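Local coordinates for high affinity transport system protein p37 (Mycoplasma hyorhinis, PDB 3E79) that forms part of a high-affinity transport system, probably as its membrane-anchored extracytoplasmic binding lipoprotein, and holds thiamine diphosphate in the crystal, at residues A[219-224]-A[331-336]. Numbering follows the deposited sequence.
Sequences IWIKGN and KMEALI. With I3C (5-amino-2,4,6-triiodobenzene-1,3-dicarboxylic acid), chain B.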
loop_
_atom_site.group_PDB
_atom_site.type_symbol
_atom_site.label_atom_id
_atom_site.label_comp_id
_atom_site.label_asym_id
_atom_site.label_seq_id
_atom_site.Cartn_x
_atom_site.Cartn_y
_atom_site.Cartn_z
ATOM N N ILE A 219 -1.574 -13.956 -2.004
ATOM C CA ILE A 219 -0.841 -14.894 -2.870
ATOM C C ILE A 219 -1.774 -15.375 -3.978
ATOM O O ILE A 219 -2.890 -15.824 -3.679
ATOM C CB ILE A 219 -0.272 -16.067 -2.061
ATOM C CG1 ILE A 219 0.764 -15.668 -0.998
ATOM C CG2 ILE A 219 0.342 -17.135 -2.956
ATOM C CD1 ILE A 219 1.115 -16.830 -0.086
ATOM N N TRP A 220 -1.304 -15.251 -5.210
ATOM C CA TRP A 220 -2.040 -15.668 -6.392
ATOM C C TRP A 220 -1.516 -17.029 -6.865
ATOM O O TRP A 220 -0.349 -17.317 -6.622
ATOM C CB TRP A 220 -1.877 -14.736 -7.578
ATOM C CG TRP A 220 -2.444 -13.364 -7.495
ATOM C CD1 TRP A 220 -1.794 -12.240 -7.044
ATOM C CD2 TRP A 220 -3.759 -12.960 -7.875
ATOM N NE1 TRP A 220 -2.638 -11.164 -7.122
ATOM C CE2 TRP A 220 -3.849 -11.574 -7.625
ATOM C CE3 TRP A 220 -4.871 -13.641 -8.399
ATOM C CZ2 TRP A 220 -5.017 -10.867 -7.891
ATOM C CZ3 TRP A 220 -6.031 -12.929 -8.659
ATOM C CH2 TRP A 220 -6.093 -11.548 -8.401
ATOM N N ILE A 221 -2.353 -17.818 -7.532
ATOM C CA ILE A 221 -1.851 -19.065 -8.108
ATOM C C ILE A 221 -2.434 -19.184 -9.518
ATOM O O ILE A 221 -3.508 -18.639 -9.766
ATOM C CB ILE A 221 -2.181 -20.356 -7.338
ATOM C CG1 ILE A 221 -3.684 -20.599 -7.180
ATOM C CG2 ILE A 221 -1.455 -20.402 -6.003
ATOM C CD1 ILE A 221 -4.022 -21.756 -6.268
ATOM N N LYS A 222 -1.708 -19.863 -10.393
ATOM C CA LYS A 222 -2.109 -19.886 -11.792
ATOM C C LYS A 222 -1.815 -21.243 -12.412
ATOM O O LYS A 222 -0.780 -21.822 -12.128
ATOM C CB LYS A 222 -1.353 -18.802 -12.575
ATOM C CG LYS A 222 -1.669 -18.812 -14.054
ATOM C CD LYS A 222 -0.497 -18.590 -14.977
ATOM C CE LYS A 222 0.647 -19.562 -14.791
ATOM N NZ LYS A 222 1.862 -19.144 -15.546
ATOM N N GLY A 223 -2.731 -21.731 -13.255
ATOM C CA GLY A 223 -2.411 -22.922 -14.052
ATOM C C GLY A 223 -3.678 -23.452 -14.713
ATOM O O GLY A 223 -4.741 -22.849 -14.523
ATOM N N ASN A 224 -3.560 -24.553 -15.432
ATOM C CA ASN A 224 -4.747 -25.296 -15.875
ATOM C C ASN A 224 -5.371 -26.003 -14.681
ATOM O O ASN A 224 -4.830 -25.926 -13.566
ATOM C CB ASN A 224 -4.356 -26.290 -16.972
ATOM C CG ASN A 224 -3.248 -27.243 -16.568
ATOM O OD1 ASN A 224 -2.986 -27.533 -15.398
ATOM N ND2 ASN A 224 -2.549 -27.778 -17.568
ATOM N N LYS A 331 -6.358 -20.419 -15.469
ATOM C CA LYS A 331 -7.012 -19.382 -14.687
ATOM C C LYS A 331 -6.023 -18.870 -13.629
ATOM O O LYS A 331 -5.097 -19.560 -13.230
ATOM C CB LYS A 331 -8.277 -19.844 -13.978
ATOM C CG LYS A 331 -9.277 -20.632 -14.810
ATOM C CD LYS A 331 -10.382 -21.188 -13.916
ATOM C CE LYS A 331 -10.277 -22.696 -13.757
ATOM N NZ LYS A 331 -9.023 -23.222 -14.376
ATOM N N MET A 332 -6.267 -17.654 -13.172
ATOM C CA MET A 332 -5.455 -17.113 -12.066
ATOM C C MET A 332 -6.396 -16.861 -10.914
ATOM O O MET A 332 -7.505 -16.332 -11.106
ATOM C CB MET A 332 -4.775 -15.900 -12.663
ATOM C CG MET A 332 -4.207 -14.844 -11.761
ATOM S SD MET A 332 -2.910 -13.905 -12.619
ATOM C CE MET A 332 -2.124 -13.226 -11.133
ATOM N N GLU A 333 -6.029 -17.250 -9.690
ATOM C CA GLU A 333 -6.979 -17.035 -8.605
ATOM C C GLU A 333 -6.221 -16.826 -7.294
ATOM O O GLU A 333 -5.033 -17.158 -7.269
ATOM C CB GLU A 333 -7.959 -18.196 -8.490
ATOM C CG GLU A 333 -7.390 -19.490 -7.957
ATOM C CD GLU A 333 -8.214 -20.711 -8.331
ATOM O OE1 GLU A 333 -7.953 -21.772 -7.728
ATOM O OE2 GLU A 333 -9.102 -20.690 -9.206
ATOM N N ALA A 334 -6.947 -16.296 -6.312
ATOM C CA ALA A 334 -6.354 -16.035 -5.007
ATOM C C ALA A 334 -6.292 -17.310 -4.180
ATOM O O ALA A 334 -7.257 -18.083 -4.144
ATOM C CB ALA A 334 -7.122 -14.946 -4.259
ATOM N N LEU A 335 -5.151 -17.512 -3.522
ATOM C CA LEU A 335 -5.010 -18.665 -2.637
ATOM C C LEU A 335 -5.308 -18.270 -1.202
ATOM O O LEU A 335 -6.067 -18.932 -0.497
ATOM C CB LEU A 335 -3.610 -19.254 -2.765
ATOM C CG LEU A 335 -3.257 -20.388 -1.798
ATOM C CD1 LEU A 335 -3.941 -21.670 -2.243
ATOM C CD2 LEU A 335 -1.745 -20.564 -1.718
ATOM N N ILE A 336 -4.684 -17.177 -0.769
ATOM C CA ILE A 336 -4.858 -16.679 0.598
ATOM C C ILE A 336 -4.369 -15.231 0.685
ATOM O O ILE A 336 -3.556 -14.820 -0.146
ATOM C CB ILE A 336 -4.093 -17.570 1.582
ATOM C CG1 ILE A 336 -4.328 -17.280 3.066
ATOM C CG2 ILE A 336 -2.594 -17.503 1.273
ATOM C CD1 ILE A 336 -3.785 -18.361 3.984
HETATM I I3 I3C B . -7.089 -24.397 1.326
HETATM I I2 I3C B . -8.648 -20.499 -2.931
HETATM I I1 I3C B . -11.302 -25.872 -2.747
HETATM O O8 I3C B . -9.774 -26.436 0.818
HETATM O O9 I3C B . -8.421 -27.079 -0.853
HETATM C C10 I3C B . -10.684 -22.834 -3.730
HETATM N N13 I3C B . -7.179 -21.779 -0.410
HETATM C C1 I3C B . -9.148 -24.839 -0.846
HETATM C C6 I3C B . -8.272 -23.891 -0.315
HETATM C C5 I3C B . -8.112 -22.628 -0.875
HETATM C C4 I3C B . -8.951 -22.302 -1.950
HETATM C C3 I3C B . -9.818 -23.241 -2.529
HETATM C C2 I3C B . -9.941 -24.509 -1.945
HETATM C C7 I3C B . -9.127 -26.256 -0.224
HETATM O O11 I3C B . -10.319 -23.153 -4.876
HETATM O O12 I3C B . -11.724 -22.203 -3.459
#
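M332 reaches across to W220 from a neighbouring antiparallel strand and can be followed atom by atom. CB stands 4.2 Å from I221 O; with CG anti to the backbone N, the chain turns toward the indole, and CG lies 3.6 Å from W220 CE3. Beyond it the chain runs extended, carrying SD obliquely past the benzene ring in a Met-aromatic contact. The tip, CE, sits 3.9 Å from the centroid of the five-membered ring and 26° off its normal, a CH-pi contact over the face. S307 OG takes a hydrogen bond from W220 NE1, which helps fix the ring.

On the other sheet face, I221 CD1 packs 4.0 Å from L335 CD1, and E333 turns its carboxylate to a salt bridge with K232. Paired backbone bonds join I221 with E333 and G223 with K331. The pattern then slips: I219 N donates to I336 O (2.9 Å), while L335 N donates to I219 O (2.8 Å). Helix-like angles at L335 (phi -96°, psi -49°) and extended ones at I336 identify a classic beta bulge. It interrupts the edge strand of a five-stranded mixed sheet, in a protein of the periplasmic-binding-protein clan.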